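Local coordinates for putative methyl-accepting chemotaxis protein (Salmonella enterica subsp. enterica serovar Typhimurium str. LT2, PDB 6DB1) that probably senses chemotactic signals through its N-terminal ligand-binding domain, a dimeric helical bundle, as chemoreceptors of the methyl-accepting family do, at residues S39-V44 and P51-A56; W90-E95 and P122-A127; F32-R37 and P100-A105; R84-N89 and E133-E138. All blocks are in the same frame, centred on the assembly; numbering follows the deposited sequence. Where two conformers were deposited one is given.

Contact 1: residues S39-V44 and P51-A56; sequences SRAMDV and PDFAPA
Met42, modelled as selenomethionine, reaches Phe53 by its very tip. Its CB leaves the helix pointing away from 51-56, and CG lies beside the backbone N (chi1 -69°). Two further bends, at chi2 and chi3, carry the chain through CG and SE and swing the methyl back across the gap. CE ends at the edge of the Phe53 ring, close to its plane, 3.3 Å from Phe53 CE1 and almost as near to CZ, so the methyl presses closely on the CE1-CZ side of the ring, end-on to its edge and not over a face. One face of that ring is used locally instead: Pro51 CB stands 3.8 Å above the plane, displaced toward the rim.

Pro51 CB also lies 3.5 Å from Ala41 O, while Ala41 CB faces the chain one residue further on, 3.6 Å from Asp52 O. Here the two backbones come close enough that small groups fill the interface. One turn on, Val44 CG1 comes within 4.0 Å of Pro51 N. Asp52 itself turns to the following helix: its OD1 accepts Ala54 N at 3.0 Å, a capping bond that meets the oxygen from above the carboxylate plane.

The contact thus brings the end of the connection after helix 13-46 back alongside it, just where helix 54-73 sets off. Helix 80-105 packs against the same place, with Ala105 at Met42 and Met102 at Phe53 and Ala56.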
# COMPACT_ATOMS: atom_id res chain seq x y z
N SER A 39 16.67 -1.62 -5.95
CA SER A 39 17.06 -2.78 -6.75
C SER A 39 17.53 -2.34 -8.14
O SER A 39 18.57 -2.81 -8.62
CB SER A 39 15.92 -3.77 -6.82
OG SER A 39 16.25 -4.86 -7.65
N ARG A 40 16.80 -1.42 -8.79
CA ARG A 40 17.20 -0.96 -10.12
C ARG A 40 18.54 -0.23 -10.05
O ARG A 40 19.39 -0.38 -10.96
CB ARG A 40 16.12 -0.06 -10.75
CG ARG A 40 14.77 -0.74 -10.93
CD ARG A 40 13.86 0.07 -11.84
NE ARG A 40 13.83 1.48 -11.47
CZ ARG A 40 13.05 2.01 -10.54
NH1 ARG A 40 12.23 1.24 -9.84
NH2 ARG A 40 13.10 3.31 -10.30
N ALA A 41 18.75 0.56 -8.99
CA ALA A 41 20.03 1.27 -8.83
C ALA A 41 21.18 0.26 -8.69
O ALA A 41 22.28 0.49 -9.21
CB ALA A 41 19.96 2.22 -7.66
N MSE A 42 20.92 -0.87 -8.02
CA MSE A 42 21.94 -1.92 -7.80
C MSE A 42 22.24 -2.75 -9.02
O MSE A 42 23.36 -3.23 -9.20
CB MSE A 42 21.55 -2.80 -6.62
CG MSE A 42 21.66 -1.96 -5.35
SE MSE A 42 23.51 -2.03 -4.68
CE MSE A 42 23.99 -0.16 -5.02
N ASP A 43 21.24 -2.97 -9.87
CA ASP A 43 21.49 -3.71 -11.10
C ASP A 43 22.52 -2.93 -11.91
O ASP A 43 23.44 -3.51 -12.47
CB ASP A 43 20.20 -3.90 -11.89
CG ASP A 43 19.23 -4.86 -11.21
OD1 ASP A 43 19.59 -5.40 -10.14
OD2 ASP A 43 18.13 -5.07 -11.74
N VAL A 44 22.35 -1.60 -11.95
CA VAL A 44 23.26 -0.66 -12.64
C VAL A 44 24.66 -0.74 -12.00
O VAL A 44 25.67 -0.76 -12.71
CB VAL A 44 22.72 0.79 -12.60
CG1 VAL A 44 23.76 1.81 -13.05
CG2 VAL A 44 21.43 0.95 -13.39
N PRO A 51 25.53 4.17 -10.28
CA PRO A 51 24.15 4.19 -9.77
C PRO A 51 23.64 5.58 -9.35
O PRO A 51 24.44 6.45 -8.98
CB PRO A 51 24.21 3.28 -8.54
CG PRO A 51 25.60 3.50 -8.00
CD PRO A 51 26.45 3.66 -9.25
N ASP A 52 22.33 5.77 -9.46
CA ASP A 52 21.68 6.99 -9.01
C ASP A 52 20.89 6.56 -7.80
O ASP A 52 19.95 5.77 -7.93
CB ASP A 52 20.72 7.59 -10.05
CG ASP A 52 19.80 8.75 -9.41
OD1 ASP A 52 20.35 9.38 -8.51
OD2 ASP A 52 18.67 8.93 -9.89
N PHE A 53 21.28 7.02 -6.62
CA PHE A 53 20.58 6.66 -5.39
C PHE A 53 19.54 7.71 -5.00
O PHE A 53 18.76 7.46 -4.09
CB PHE A 53 21.57 6.50 -4.24
CG PHE A 53 22.51 5.34 -4.41
CD1 PHE A 53 22.02 4.04 -4.40
CD2 PHE A 53 23.88 5.53 -4.56
CE1 PHE A 53 22.88 2.96 -4.56
CE2 PHE A 53 24.73 4.45 -4.70
CZ PHE A 53 24.23 3.17 -4.70
N ALA A 54 19.53 8.86 -5.68
CA ALA A 54 18.61 9.97 -5.36
C ALA A 54 17.16 9.50 -5.14
O ALA A 54 16.53 9.92 -4.16
CB ALA A 54 18.69 11.03 -6.44
N PRO A 55 16.63 8.63 -6.05
CA PRO A 55 15.23 8.14 -5.97
C PRO A 55 14.96 7.20 -4.78
O PRO A 55 13.89 7.28 -4.15
CB PRO A 55 14.96 7.37 -7.27
CG PRO A 55 16.31 7.16 -7.90
CD PRO A 55 17.21 8.25 -7.35
N ALA A 56 15.89 6.30 -4.49
CA ALA A 56 15.69 5.41 -3.34
C ALA A 56 15.68 6.25 -2.07
O ALA A 56 14.80 6.08 -1.21
CB ALA A 56 16.75 4.34 -3.31

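Contact 2: residues W90-E95 and P122-A127; sequences WQALLE and PALSRA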
# COMPACT_ATOMS: atom_id res chain seq x y z
N TRP A 90 6.49 -0.31 12.08
CA TRP A 90 6.85 0.62 11.01
C TRP A 90 8.26 1.15 11.29
O TRP A 90 9.13 1.13 10.43
CB TRP A 90 5.85 1.77 10.95
CG TRP A 90 5.89 2.65 9.74
CD1 TRP A 90 6.96 2.99 8.98
CD2 TRP A 90 4.80 3.47 9.28
NE1 TRP A 90 6.59 3.88 8.00
CE2 TRP A 90 5.26 4.19 8.17
CE3 TRP A 90 3.46 3.59 9.64
CZ2 TRP A 90 4.45 5.06 7.46
CZ3 TRP A 90 2.65 4.44 8.94
CH2 TRP A 90 3.15 5.19 7.87
N GLN A 91 8.45 1.63 12.52
CA GLN A 91 9.75 2.22 12.93
C GLN A 91 10.87 1.17 12.86
O GLN A 91 11.99 1.50 12.47
CB GLN A 91 9.65 2.86 14.32
CG GLN A 91 10.98 3.44 14.81
CD GLN A 91 10.82 4.40 15.96
OE1 GLN A 91 9.84 5.13 16.06
NE2 GLN A 91 11.82 4.44 16.83
N ALA A 92 10.57 -0.07 13.22
CA ALA A 92 11.59 -1.12 13.15
C ALA A 92 11.97 -1.39 11.68
O ALA A 92 13.14 -1.46 11.35
CB ALA A 92 11.08 -2.37 13.83
N LEU A 93 10.96 -1.54 10.83
CA LEU A 93 11.19 -1.82 9.43
C LEU A 93 12.14 -0.77 8.84
O LEU A 93 13.04 -1.11 8.06
CB LEU A 93 9.84 -1.82 8.71
CG LEU A 93 9.88 -1.93 7.19
CD1 LEU A 93 10.71 -3.12 6.74
CD2 LEU A 93 8.46 -2.02 6.64
N LEU A 94 11.96 0.47 9.26
CA LEU A 94 12.72 1.59 8.77
C LEU A 94 14.13 1.63 9.37
O LEU A 94 15.11 1.71 8.62
CB LEU A 94 11.97 2.88 9.11
CG LEU A 94 12.68 4.19 8.77
CD1 LEU A 94 12.81 4.39 7.26
CD2 LEU A 94 11.94 5.37 9.38
N GLU A 95 14.23 1.59 10.69
CA GLU A 95 15.55 1.77 11.34
C GLU A 95 16.41 0.50 11.30
O GLU A 95 17.63 0.63 11.42
CB GLU A 95 15.37 2.23 12.78
CG GLU A 95 15.01 3.70 12.87
CD GLU A 95 14.35 4.11 14.17
OE1 GLU A 95 13.67 5.16 14.17
OE2 GLU A 95 14.50 3.37 15.19
N PRO A 122 12.87 -8.96 5.21
CA PRO A 122 11.61 -9.72 5.20
C PRO A 122 10.90 -9.94 6.55
O PRO A 122 9.70 -9.68 6.66
CB PRO A 122 12.08 -11.03 4.58
CG PRO A 122 12.90 -10.54 3.42
CD PRO A 122 13.51 -9.24 3.91
N ALA A 123 11.61 -10.42 7.56
CA ALA A 123 10.97 -10.64 8.87
C ALA A 123 10.28 -9.36 9.36
O ALA A 123 9.16 -9.41 9.84
CB ALA A 123 12.01 -11.10 9.86
N LEU A 124 10.98 -8.24 9.22
CA LEU A 124 10.50 -6.91 9.65
C LEU A 124 9.34 -6.45 8.77
O LEU A 124 8.40 -5.78 9.23
CB LEU A 124 11.67 -5.91 9.55
CG LEU A 124 12.87 -6.23 10.44
CD1 LEU A 124 14.03 -5.31 10.12
CD2 LEU A 124 12.48 -6.12 11.91
N SER A 125 9.44 -6.80 7.50
CA SER A 125 8.43 -6.44 6.54
C SER A 125 7.15 -7.21 6.87
O SER A 125 6.08 -6.64 6.94
CB SER A 125 8.91 -6.72 5.14
OG SER A 125 8.02 -6.18 4.19
N ARG A 126 7.31 -8.48 7.20
CA ARG A 126 6.20 -9.35 7.50
C ARG A 126 5.47 -8.87 8.76
O ARG A 126 4.23 -8.88 8.80
CB ARG A 126 6.71 -10.79 7.58
CG ARG A 126 5.62 -11.84 7.63
CD ARG A 126 6.10 -13.22 7.19
NE ARG A 126 7.33 -13.67 7.85
CZ ARG A 126 8.55 -13.57 7.34
NH1 ARG A 126 8.74 -13.05 6.14
NH2 ARG A 126 9.59 -14.00 8.04
N ALA A 127 6.19 -8.38 9.76
CA ALA A 127 5.55 -7.93 10.97
C ALA A 127 4.77 -6.63 10.70
O ALA A 127 3.69 -6.43 11.24
CB ALA A 127 6.57 -7.73 12.06
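Ser125 OG is hydrogen-bonded to Tyr31 OH on helix 13-46, and beside this polar link the backbone of Ser125 receives the tip of Leu93. Leu93 CD1 stops 4.0 Å from Ser125 N and equally near its CA, with Ser125 CB slightly farther off. The branch gets there because CG is anti to the backbone N (chi1 173°) and chi2 turns CD1 across the gap, although the side chain leaves its helix at a slant. The same methyl also meets Leu124 CB at 4.1 Å.

These are neighbouring antiparallel helices of an up-and-down four-helix bundle, 80-105 and 110-144. The short segments approach to 8.8 Å between axes at a crossing angle of -158°, and the CA atoms of Leu93 and Leu124 come as near as 5.1 Å. Leu124 aims its CB at the other helix, and its two methyls meet the carbonyl and the CB of Ala92: CD1 lies 4.1 Å from Ala92 O, and CD2 is 4.4 Å from Ala92 CB.

Both helices are locally irregular here. Helix 80-105 widens into a pi-type turn at 93-95, and helix 110-144 kinks at Pro122, whose N cannot donate to the preceding turn. Leu93 continues inward to touch Met63 on helix 54-73, while Trp90, one turn earlier, meets Phe128 edge-to-face.

Contact 3: residues F32-R37 and P100-A105; sequences FRFVTR and PQMQLA
Phe34 drives its ring between Met102 and Gln101, and apolar packing comes first. Met102, a selenomethionine in this model, presents its CG at the edge of the ring, near the ring plane, 3.5 Å from Phe34 CE1 and 3.8 Å from CZ. Beyond CG its chain bends at chi2 and chi3; the two side chains run past one another in opposite directions. The ring extends this far because CG of Phe34 is anti to the backbone N (chi1 166°), which carries the ring out toward the other helix. Nearby, Phe32 packs on Phe32 of the second subunit.

The second kind of contact is between ring and amide. Gln101 OE1 lies 3.7 Å from Phe34 CE2, with the amide tilted 38° from the ring plane. The other end of that amide is held: Gln101 NE2 is hydrogen-bonded to Thr121 OG1 of helix 110-144, which should fix the rotation that leaves OE1 beside the ring.

Polar bonds within helix 13-46 complete the account. Arg33 O is gripped twice, by Arg37 N at 2.7 Å and by Thr36 OG1, also at 2.7 Å, the hydroxyl donating onto a lone pair of Arg33 O, in the carbonyl plane.

With Phe34 CA and Met102 CA 9.6 Å apart, it is the reach of the Phe34 ring that bridges most of the gap. This is the buried interior of a four-helix bundle, where two similarly directed helices, 13-46 and 80-105, face each other diagonally across the core.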
# COMPACT_ATOMS: atom_id res chain seq x y z
N PHE A 32 7.26 -0.21 -0.51
CA PHE A 32 7.38 -1.09 -1.67
C PHE A 32 8.19 -0.39 -2.75
O PHE A 32 9.03 -1.02 -3.40
CB PHE A 32 6.04 -1.58 -2.22
CG PHE A 32 5.26 -2.48 -1.29
CD1 PHE A 32 5.91 -3.39 -0.47
CD2 PHE A 32 3.88 -2.51 -1.33
CE1 PHE A 32 5.19 -4.23 0.37
CE2 PHE A 32 3.16 -3.36 -0.50
CZ PHE A 32 3.82 -4.22 0.35
N ARG A 33 7.97 0.90 -2.93
CA ARG A 33 8.72 1.62 -3.93
C ARG A 33 10.21 1.50 -3.60
O ARG A 33 10.99 1.10 -4.45
CB ARG A 33 8.30 3.08 -4.02
CG ARG A 33 6.99 3.31 -4.77
CD ARG A 33 6.64 4.78 -4.83
NE ARG A 33 5.49 5.01 -5.69
CZ ARG A 33 4.97 6.21 -5.92
NH1 ARG A 33 5.48 7.27 -5.32
NH2 ARG A 33 3.94 6.33 -6.74
N PHE A 34 10.57 1.83 -2.38
CA PHE A 34 11.94 1.81 -1.94
C PHE A 34 12.66 0.53 -2.37
O PHE A 34 13.78 0.59 -2.84
CB PHE A 34 12.04 1.93 -0.42
CG PHE A 34 13.40 1.60 0.11
CD1 PHE A 34 14.43 2.52 0.06
CD2 PHE A 34 13.67 0.34 0.63
CE1 PHE A 34 15.69 2.21 0.52
CE2 PHE A 34 14.93 0.03 1.10
CZ PHE A 34 15.94 0.96 1.04
N VAL A 35 12.01 -0.62 -2.18
CA VAL A 35 12.60 -1.90 -2.49
C VAL A 35 12.87 -2.01 -3.99
O VAL A 35 13.87 -2.58 -4.38
CB VAL A 35 11.71 -3.06 -2.01
CG1 VAL A 35 12.23 -4.41 -2.51
CG2 VAL A 35 11.57 -3.07 -0.50
N THR A 36 11.98 -1.48 -4.82
CA THR A 36 12.15 -1.57 -6.26
C THR A 36 13.17 -0.53 -6.74
O THR A 36 14.06 -0.85 -7.54
CB THR A 36 10.83 -1.38 -7.01
OG1 THR A 36 10.38 -0.04 -6.83
CG2 THR A 36 9.75 -2.35 -6.55
N ARG A 37 13.03 0.69 -6.23
CA ARG A 37 13.91 1.81 -6.57
C ARG A 37 15.37 1.37 -6.39
O ARG A 37 16.18 1.42 -7.33
CB ARG A 37 13.61 2.99 -5.63
CG ARG A 37 12.13 3.30 -5.44
CD ARG A 37 11.50 4.35 -6.32
NE ARG A 37 11.81 5.71 -5.88
CZ ARG A 37 11.18 6.80 -6.29
NH1 ARG A 37 11.56 7.99 -5.85
NH2 ARG A 37 10.16 6.71 -7.13
N PRO A 100 19.59 0.35 7.04
CA PRO A 100 20.83 -0.35 6.78
C PRO A 100 21.02 -0.65 5.29
O PRO A 100 22.09 -0.34 4.74
CB PRO A 100 20.72 -1.63 7.61
CG PRO A 100 19.92 -1.18 8.80
CD PRO A 100 18.90 -0.22 8.20
N GLN A 101 20.01 -1.21 4.64
CA GLN A 101 20.13 -1.54 3.21
C GLN A 101 20.72 -0.35 2.44
O GLN A 101 21.62 -0.53 1.64
CB GLN A 101 18.79 -1.90 2.59
CG GLN A 101 18.24 -3.25 3.04
CD GLN A 101 17.11 -3.68 2.14
OE1 GLN A 101 16.90 -3.12 1.07
NE2 GLN A 101 16.38 -4.71 2.56
N MSE A 102 20.19 0.84 2.68
CA MSE A 102 20.68 2.02 1.98
C MSE A 102 22.12 2.35 2.27
O MSE A 102 22.87 2.70 1.37
CB MSE A 102 19.86 3.23 2.38
CG MSE A 102 18.81 3.48 1.32
SE MSE A 102 19.50 4.78 0.03
CE MSE A 102 19.44 3.48 -1.43
N GLN A 103 22.51 2.25 3.53
CA GLN A 103 23.88 2.56 3.91
C GLN A 103 24.82 1.47 3.37
O GLN A 103 25.94 1.74 2.91
CB GLN A 103 23.96 2.77 5.42
CG GLN A 103 23.24 4.03 5.88
CD GLN A 103 23.23 4.26 7.38
OE1 GLN A 103 23.24 3.32 8.17
NE2 GLN A 103 23.17 5.52 7.77
N LEU A 104 24.30 0.25 3.35
CA LEU A 104 25.06 -0.91 2.91
C LEU A 104 25.14 -0.92 1.37
O LEU A 104 26.13 -1.36 0.80
CB LEU A 104 24.33 -2.14 3.46
CG LEU A 104 25.18 -3.35 3.87
CD1 LEU A 104 26.27 -2.94 4.84
CD2 LEU A 104 24.30 -4.41 4.50
N ALA A 105 24.12 -0.40 0.70
CA ALA A 105 24.10 -0.38 -0.77
C ALA A 105 25.14 0.63 -1.28
O ALA A 105 25.61 0.54 -2.42
CB ALA A 105 22.72 -0.03 -1.27

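Contact 4: residues R84-N89 and E133-E138; sequences REVLSN and ERFSHE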
# COMPACT_ATOMS: atom_id res chain seq x y z
N ARG A 84 -0.18 1.26 18.51
CA ARG A 84 1.19 1.03 18.99
C ARG A 84 1.93 -0.05 18.20
O ARG A 84 3.13 0.08 17.95
CB ARG A 84 1.18 0.67 20.47
CG ARG A 84 1.35 1.89 21.36
CD ARG A 84 2.82 2.25 21.44
NE ARG A 84 3.07 3.69 21.53
CZ ARG A 84 3.57 4.42 20.54
NH1 ARG A 84 3.90 3.84 19.40
NH2 ARG A 84 3.77 5.71 20.71
N GLU A 85 1.26 -1.13 17.89
CA GLU A 85 1.87 -2.20 17.13
C GLU A 85 2.35 -1.65 15.78
O GLU A 85 3.47 -1.91 15.35
CB GLU A 85 0.86 -3.32 16.97
CG GLU A 85 1.48 -4.67 16.68
CD GLU A 85 0.48 -5.72 16.23
OE1 GLU A 85 -0.45 -6.01 17.00
OE2 GLU A 85 0.64 -6.24 15.12
N VAL A 86 1.48 -0.88 15.11
CA VAL A 86 1.75 -0.31 13.80
C VAL A 86 2.98 0.60 13.82
O VAL A 86 3.88 0.43 13.00
CB VAL A 86 0.51 0.46 13.29
CG1 VAL A 86 0.85 1.44 12.18
CG2 VAL A 86 -0.59 -0.49 12.86
N LEU A 87 3.02 1.54 14.75
CA LEU A 87 4.13 2.49 14.83
C LEU A 87 5.45 1.77 15.16
O LEU A 87 6.49 2.12 14.61
CB LEU A 87 3.81 3.56 15.87
CG LEU A 87 2.58 4.41 15.59
CD1 LEU A 87 2.27 5.34 16.76
CD2 LEU A 87 2.74 5.19 14.31
N SER A 88 5.42 0.79 16.05
CA SER A 88 6.66 0.10 16.42
C SER A 88 7.19 -0.76 15.27
O SER A 88 8.38 -0.79 15.04
CB SER A 88 6.49 -0.72 17.66
OG SER A 88 6.32 0.13 18.77
N ASN A 89 6.31 -1.46 14.57
CA ASN A 89 6.74 -2.32 13.45
C ASN A 89 7.17 -1.44 12.27
O ASN A 89 8.11 -1.78 11.54
CB ASN A 89 5.67 -3.35 13.10
CG ASN A 89 5.53 -4.40 14.18
OD1 ASN A 89 6.37 -4.50 15.07
ND2 ASN A 89 4.50 -5.23 14.09
N GLU A 133 -2.52 -5.07 8.80
CA GLU A 133 -3.76 -5.86 8.66
C GLU A 133 -4.65 -5.66 9.89
O GLU A 133 -5.85 -5.49 9.79
CB GLU A 133 -3.47 -7.36 8.53
CG GLU A 133 -2.75 -7.74 7.25
CD GLU A 133 -3.58 -8.50 6.22
OE1 GLU A 133 -4.77 -8.73 6.47
OE2 GLU A 133 -3.02 -8.82 5.14
N ARG A 134 -4.03 -5.70 11.06
CA ARG A 134 -4.76 -5.53 12.30
C ARG A 134 -5.41 -4.14 12.30
O ARG A 134 -6.57 -3.97 12.68
CB ARG A 134 -3.80 -5.77 13.47
CG ARG A 134 -4.46 -6.41 14.68
CD ARG A 134 -3.49 -7.03 15.68
NE ARG A 134 -2.98 -6.11 16.70
CZ ARG A 134 -3.57 -5.88 17.87
NH1 ARG A 134 -4.72 -6.47 18.18
NH2 ARG A 134 -3.02 -5.05 18.74
N PHE A 135 -4.70 -3.15 11.78
CA PHE A 135 -5.23 -1.79 11.73
C PHE A 135 -6.40 -1.69 10.74
O PHE A 135 -7.47 -1.19 11.07
CB PHE A 135 -4.14 -0.81 11.30
CG PHE A 135 -4.59 0.62 11.29
CD1 PHE A 135 -5.32 1.13 10.23
CD2 PHE A 135 -4.33 1.44 12.38
CE1 PHE A 135 -5.79 2.43 10.26
CE2 PHE A 135 -4.79 2.74 12.40
CZ PHE A 135 -5.52 3.23 11.34
N SER A 136 -6.19 -2.18 9.52
CA SER A 136 -7.22 -2.07 8.50
C SER A 136 -8.49 -2.78 8.96
O SER A 136 -9.58 -2.27 8.75
CB SER A 136 -6.74 -2.61 7.17
OG SER A 136 -6.47 -4.00 7.26
N HIS A 137 -8.35 -3.93 9.62
CA HIS A 137 -9.51 -4.70 10.09
C HIS A 137 -10.32 -3.90 11.12
O HIS A 137 -11.54 -3.78 10.99
CB HIS A 137 -9.07 -6.07 10.63
CG HIS A 137 -10.17 -6.91 11.20
ND1 HIS A 137 -10.90 -7.80 10.42
CD2 HIS A 137 -10.63 -7.05 12.46
CE1 HIS A 137 -11.78 -8.44 11.19
NE2 HIS A 137 -11.64 -8.00 12.44
N GLU A 138 -9.67 -3.32 12.12
CA GLU A 138 -10.43 -2.59 13.13
C GLU A 138 -11.03 -1.32 12.51
O GLU A 138 -12.15 -0.93 12.84
CB GLU A 138 -9.56 -2.24 14.33
CG GLU A 138 -9.14 -3.45 15.15
CD GLU A 138 -10.15 -4.57 15.34
OE1 GLU A 138 -11.35 -4.30 15.21
OE2 GLU A 138 -9.73 -5.69 15.64
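Glu85 and Arg134 form a salt bridge across the two helices. Arg134 NE donates to Glu85 OE1 over 2.5 Å, a distance short enough to be doubtful in detail, and the N-H...O angle of 129° makes it a weak hydrogen bond. The two flat groups are nearly parallel, 5° apart, but stepped: OE1 comes to the edge of the guanidinium somewhat off its plane; Arg134 NH2 is 3.2 Å from the same oxygen. Glu85 reaches out as an extended chain, whereas Arg134 bends at chi3 (87°), and that bend brings its NE round to face the carboxylate, the two side chains crossing at about a right angle. The second carboxylate oxygen, Glu85 OE2, is hydrogen-bonded to Ser131 OG, so both oxygens of the group are tied to helix 110-144.

Deeper in, Val86 CG2 touches Phe135 CB at 3.9 Å. The nearest backbones here are those of the same two residues, their CA atoms 7.4 Å apart. The phenyl ring of Phe135 goes on past the valine into the interior, where Leu24, Met70 and Ile82 lie round it; Leu24 also touches Val86. On the outer side of helix 110-144, Glu133 makes a salt bridge with Arg37 of the second subunit.

With the charged pair toward the surface and the apolar pair beneath, helices 80-105 and 110-144, consecutive and antiparallel, pack side by side in this up-and-down four-helix bundle.

Overall arrangement
The four contacts run along one elongated four-helix bundle. Contacts 1 and 3 are neighbours, centres 9 Å apart: both use helix 13-46, the Met42 methyl of contact 1 meets Ala105 of contact 3, and Pro55 O probably accepts a hydrogen bond from Arg37 NH1. Contacts 2 and 4, centres 12 Å apart, follow one another down the same pair of helices, with Asn89 ND2 close to Ala127 O where they touch. Contact 3 adjoins contact 2 along helix 80-105, at Pro100. Contacts 1 and 4 lie on opposite sides of the chain's centre, their centres about 30 Å apart. Contacts 3 and 4, centres 23 Å apart, both have residues touching the second subunit, so the dimer interface extends along the bundle.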